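Local structure of amidase (Bacillus anthracis, 5EWQ) at residues Q80-E90 with K186-P196. The protein probably hydrolyses carboxylic acid amides to the free acid and ammonia, as expected of a member of the amidase signature family. Sequence-based numbering, arbitrary orientation.
Sequences QNGITLNSVTE and KKGQNLNPYGP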
loop_
_atom_site.group_PDB
_atom_site.type_symbol
_atom_site.label_atom_id
_atom_site.label_comp_id
_atom_site.label_asym_id
_atom_site.label_seq_id
_atom_site.Cartn_x
_atom_site.Cartn_y
_atom_site.Cartn_z
ATOM N N GLN A 80 -0.578 -11.857 -15.647
ATOM C CA GLN A 80 -1.627 -11.951 -16.656
ATOM C C GLN A 80 -1.633 -13.325 -17.324
ATOM O O GLN A 80 -2.504 -13.628 -18.140
ATOM C CB GLN A 80 -1.461 -10.850 -17.705
ATOM C CG GLN A 80 -1.563 -9.442 -17.136
ATOM C CD GLN A 80 -2.897 -9.179 -16.461
ATOM O OE1 GLN A 80 -3.956 -9.448 -17.028
ATOM N NE2 GLN A 80 -2.851 -8.659 -15.239
ATOM N N ASN A 81 -0.655 -14.152 -16.972
ATOM C CA ASN A 81 -0.608 -15.533 -17.440
ATOM C C ASN A 81 -0.132 -16.464 -16.333
ATOM O O ASN A 81 0.145 -16.020 -15.219
ATOM C CB ASN A 81 0.297 -15.665 -18.665
ATOM C CG ASN A 81 -0.286 -14.995 -19.895
ATOM O OD1 ASN A 81 -1.191 -15.530 -20.536
ATOM N ND2 ASN A 81 0.235 -13.822 -20.234
ATOM N N GLY A 82 -0.038 -17.753 -16.644
ATOM C CA GLY A 82 0.368 -18.744 -15.665
ATOM C C GLY A 82 -0.589 -18.790 -14.490
ATOM O O GLY A 82 -1.776 -19.065 -14.659
ATOM N N ILE A 83 -0.071 -18.507 -13.299
ATOM C CA ILE A 83 -0.889 -18.488 -12.093
ATOM C C ILE A 83 -1.902 -17.342 -12.159
ATOM O O ILE A 83 -2.954 -17.393 -11.518
ATOM C CB ILE A 83 -0.014 -18.363 -10.819
ATOM C CG1 ILE A 83 -0.840 -18.633 -9.559
ATOM C CG2 ILE A 83 0.672 -17.006 -10.754
ATOM C CD1 ILE A 83 -1.410 -20.033 -9.493
ATOM N N THR A 84 -1.575 -16.322 -12.952
ATOM C CA THR A 84 -2.465 -15.192 -13.224
ATOM C C THR A 84 -2.995 -14.545 -11.947
ATOM O O THR A 84 -4.175 -14.670 -11.618
ATOM C CB THR A 84 -3.657 -15.621 -14.106
ATOM O OG1 THR A 84 -3.204 -16.539 -15.111
ATOM C CG2 THR A 84 -4.294 -14.410 -14.778
ATOM N N LEU A 85 -2.115 -13.851 -11.231
ATOM C CA LEU A 85 -2.491 -13.195 -9.983
ATOM C C LEU A 85 -3.395 -11.996 -10.240
ATOM O O LEU A 85 -4.196 -11.621 -9.382
ATOM C CB LEU A 85 -1.245 -12.758 -9.212
ATOM C CG LEU A 85 -0.242 -13.862 -8.872
ATOM C CD1 LEU A 85 0.955 -13.293 -8.126
ATOM C CD2 LEU A 85 -0.905 -14.965 -8.063
ATOM N N ASN A 86 -3.257 -11.405 -11.426
ATOM C CA ASN A 86 -4.052 -10.250 -11.832
ATOM C C ASN A 86 -3.985 -9.121 -10.811
ATOM O O ASN A 86 -4.995 -8.753 -10.208
ATOM C CB ASN A 86 -5.510 -10.660 -12.065
ATOM C CG ASN A 86 -6.295 -9.616 -12.838
ATOM O OD1 ASN A 86 -5.720 -8.792 -13.549
ATOM N ND2 ASN A 86 -7.616 -9.648 -12.704
ATOM N N SER A 87 -2.788 -8.579 -10.614
ATOM C CA SER A 87 -2.576 -7.535 -9.620
ATOM C C SER A 87 -2.118 -6.229 -10.256
ATOM O O SER A 87 -1.925 -5.228 -9.566
ATOM C CB SER A 87 -1.551 -7.991 -8.583
ATOM O OG SER A 87 -0.286 -8.206 -9.183
ATOM N N VAL A 88 -1.945 -6.246 -11.573
ATOM C CA VAL A 88 -1.495 -5.066 -12.301
ATOM C C VAL A 88 -2.591 -4.533 -13.219
ATOM O O VAL A 88 -3.106 -5.259 -14.068
ATOM C CB VAL A 88 -0.239 -5.368 -13.136
ATOM C CG1 VAL A 88 0.194 -4.134 -13.909
ATOM C CG2 VAL A 88 0.883 -5.862 -12.239
ATOM N N THR A 89 -2.944 -3.264 -13.039
ATOM C CA THR A 89 -3.963 -2.633 -13.869
ATOM C C THR A 89 -3.348 -1.950 -15.083
ATOM O O THR A 89 -3.861 -2.064 -16.194
ATOM C CB THR A 89 -4.779 -1.590 -13.080
ATOM O OG1 THR A 89 -3.888 -0.677 -12.427
ATOM C CG2 THR A 89 -5.655 -2.268 -12.043
ATOM N N GLU A 90 -2.248 -1.240 -14.866
ATOM C CA GLU A 90 -1.631 -0.469 -15.934
ATOM C C GLU A 90 -0.126 -0.696 -16.016
ATOM O O GLU A 90 0.526 -0.988 -15.013
ATOM C CB GLU A 90 -1.918 1.021 -15.739
ATOM C CG GLU A 90 -2.199 1.766 -17.029
ATOM C CD GLU A 90 -3.553 1.413 -17.615
ATOM O OE1 GLU A 90 -3.678 1.396 -18.859
ATOM O OE2 GLU A 90 -4.492 1.158 -16.831
ATOM N N LYS A 186 -12.463 -2.627 -13.090
ATOM C CA LYS A 186 -11.545 -2.207 -14.142
ATOM C C LYS A 186 -10.701 -3.361 -14.674
ATOM O O LYS A 186 -10.615 -3.572 -15.883
ATOM C CB LYS A 186 -10.632 -1.094 -13.628
ATOM C CG LYS A 186 -9.599 -0.620 -14.634
ATOM C CD LYS A 186 -8.635 0.363 -13.997
ATOM C CE LYS A 186 -7.628 0.890 -15.004
ATOM N NZ LYS A 186 -6.669 1.839 -14.375
ATOM N N LYS A 187 -10.077 -4.105 -13.765
ATOM C CA LYS A 187 -9.151 -5.161 -14.160
ATOM C C LYS A 187 -9.646 -6.552 -13.769
ATOM O O LYS A 187 -9.412 -7.526 -14.485
ATOM C CB LYS A 187 -7.772 -4.912 -13.546
ATOM C CG LYS A 187 -6.667 -5.740 -14.172
ATOM C CD LYS A 187 -6.542 -5.443 -15.658
ATOM C CE LYS A 187 -5.527 -6.358 -16.322
ATOM N NZ LYS A 187 -5.948 -7.785 -16.271
ATOM N N GLY A 188 -10.328 -6.645 -12.633
ATOM C CA GLY A 188 -10.848 -7.917 -12.167
ATOM C C GLY A 188 -10.396 -8.265 -10.762
ATOM O O GLY A 188 -10.095 -7.383 -9.960
ATOM N N GLN A 189 -10.340 -9.561 -10.470
ATOM C CA GLN A 189 -10.024 -10.033 -9.125
ATOM C C GLN A 189 -8.528 -10.227 -8.900
ATOM O O GLN A 189 -7.844 -10.862 -9.701
ATOM C CB GLN A 189 -10.757 -11.346 -8.843
ATOM C CG GLN A 189 -10.409 -11.972 -7.502
ATOM C CD GLN A 189 -10.872 -11.130 -6.332
ATOM O OE1 GLN A 189 -12.059 -10.834 -6.198
ATOM N NE2 GLN A 189 -9.933 -10.732 -5.480
ATOM N N ASN A 190 -8.032 -9.675 -7.798
ATOM C CA ASN A 190 -6.651 -9.877 -7.381
ATOM C C ASN A 190 -6.520 -11.209 -6.651
ATOM O O ASN A 190 -7.369 -11.554 -5.828
ATOM C CB ASN A 190 -6.193 -8.730 -6.476
ATOM C CG ASN A 190 -4.693 -8.499 -6.526
ATOM O OD1 ASN A 190 -4.243 -7.374 -6.729
ATOM N ND2 ASN A 190 -3.916 -9.556 -6.328
ATOM N N LEU A 191 -5.461 -11.953 -6.951
ATOM C CA LEU A 191 -5.226 -13.236 -6.297
ATOM C C LEU A 191 -3.996 -13.197 -5.392
ATOM O O LEU A 191 -3.004 -12.537 -5.700
ATOM C CB LEU A 191 -5.077 -14.347 -7.338
ATOM C CG LEU A 191 -6.291 -14.578 -8.240
ATOM C CD1 LEU A 191 -6.058 -15.775 -9.145
ATOM C CD2 LEU A 191 -7.559 -14.760 -7.415
ATOM N N ASN A 192 -4.074 -13.904 -4.268
ATOM C CA ASN A 192 -2.973 -13.961 -3.315
ATOM C C ASN A 192 -1.916 -14.955 -3.782
ATOM O O ASN A 192 -2.204 -16.141 -3.937
ATOM C CB ASN A 192 -3.492 -14.336 -1.923
ATOM C CG ASN A 192 -2.466 -14.104 -0.824
ATOM O OD1 ASN A 192 -1.282 -14.404 -0.982
ATOM N ND2 ASN A 192 -2.923 -13.568 0.301
ATOM N N PRO A 193 -0.683 -14.470 -4.002
ATOM C CA PRO A 193 0.430 -15.272 -4.525
ATOM C C PRO A 193 0.804 -16.463 -3.642
ATOM O O PRO A 193 1.484 -17.375 -4.114
ATOM C CB PRO A 193 1.588 -14.266 -4.591
ATOM C CG PRO A 193 1.205 -13.171 -3.653
ATOM C CD PRO A 193 -0.282 -13.075 -3.751
ATOM N N TYR A 194 0.368 -16.457 -2.387
ATOM C CA TYR A 194 0.666 -17.555 -1.474
ATOM C C TYR A 194 -0.401 -18.642 -1.528
ATOM O O TYR A 194 -0.266 -19.688 -0.893
ATOM C CB TYR A 194 0.815 -17.035 -0.044
ATOM C CG TYR A 194 2.108 -16.293 0.192
ATOM C CD1 TYR A 194 3.259 -16.972 0.568
ATOM C CD2 TYR A 194 2.182 -14.916 0.033
ATOM C CE1 TYR A 194 4.447 -16.302 0.783
ATOM C CE2 TYR A 194 3.366 -14.236 0.246
ATOM C CZ TYR A 194 4.495 -14.935 0.621
ATOM O OH TYR A 194 5.676 -14.264 0.834
ATOM N N GLY A 195 -1.459 -18.391 -2.291
ATOM C CA GLY A 195 -2.535 -19.353 -2.441
ATOM C C GLY A 195 -3.785 -18.733 -3.036
ATOM O O GLY A 195 -4.689 -18.333 -2.301
ATOM N N PRO A 196 -3.840 -18.650 -4.375
ATOM C CA PRO A 196 -4.974 -18.074 -5.109
ATOM C C PRO A 196 -6.298 -18.723 -4.722
ATOM O O PRO A 196 -6.327 -19.926 -4.463
ATOM C CB PRO A 196 -4.627 -18.366 -6.572
ATOM C CG PRO A 196 -3.141 -18.466 -6.587
ATOM C CD PRO A 196 -2.772 -19.104 -5.281
#
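L85 and N86 run antiparallel to N190 and L191, and one backbone bond ties them, L191 N to L85 O (2.8 Å). N86, its CG anti to the backbone N (chi1 -164°), points toward 187-189 and uses both ends of its amide: OD1 accepts from K187 NZ at 2.9 Å, while ND2 makes weak bonds to the carbonyls of K187 and Q189. An asparagine suits this place because one short side chain both gives and accepts. K187 is long enough to bend back, at chi2 and chi4, so that its ammonium also meets Q80 OE1 at 2.7 Å; two amide oxygens are among the acceptors that probably steady this buried lysine's charge. At G188 (phi 125°) a CB would be jammed against the carbonyl O of K187, so glycine suits the place. Apolar packing takes over beyond L191: L85 CD1 rests on P193 CB (3.7 Å), and I83 crosses the P196 ring at about a right angle. At the opposite end K186 stretches out to a weak salt bridge with E90; D123 binds K186 NZ more strongly, and R21 binds E90 OE2. The contact joins the loop between helix 64-79 and edge strand 88-91 of the central mixed sheet to the second strand of hairpin 183-189 and the loop leaving it, within the amidase fold.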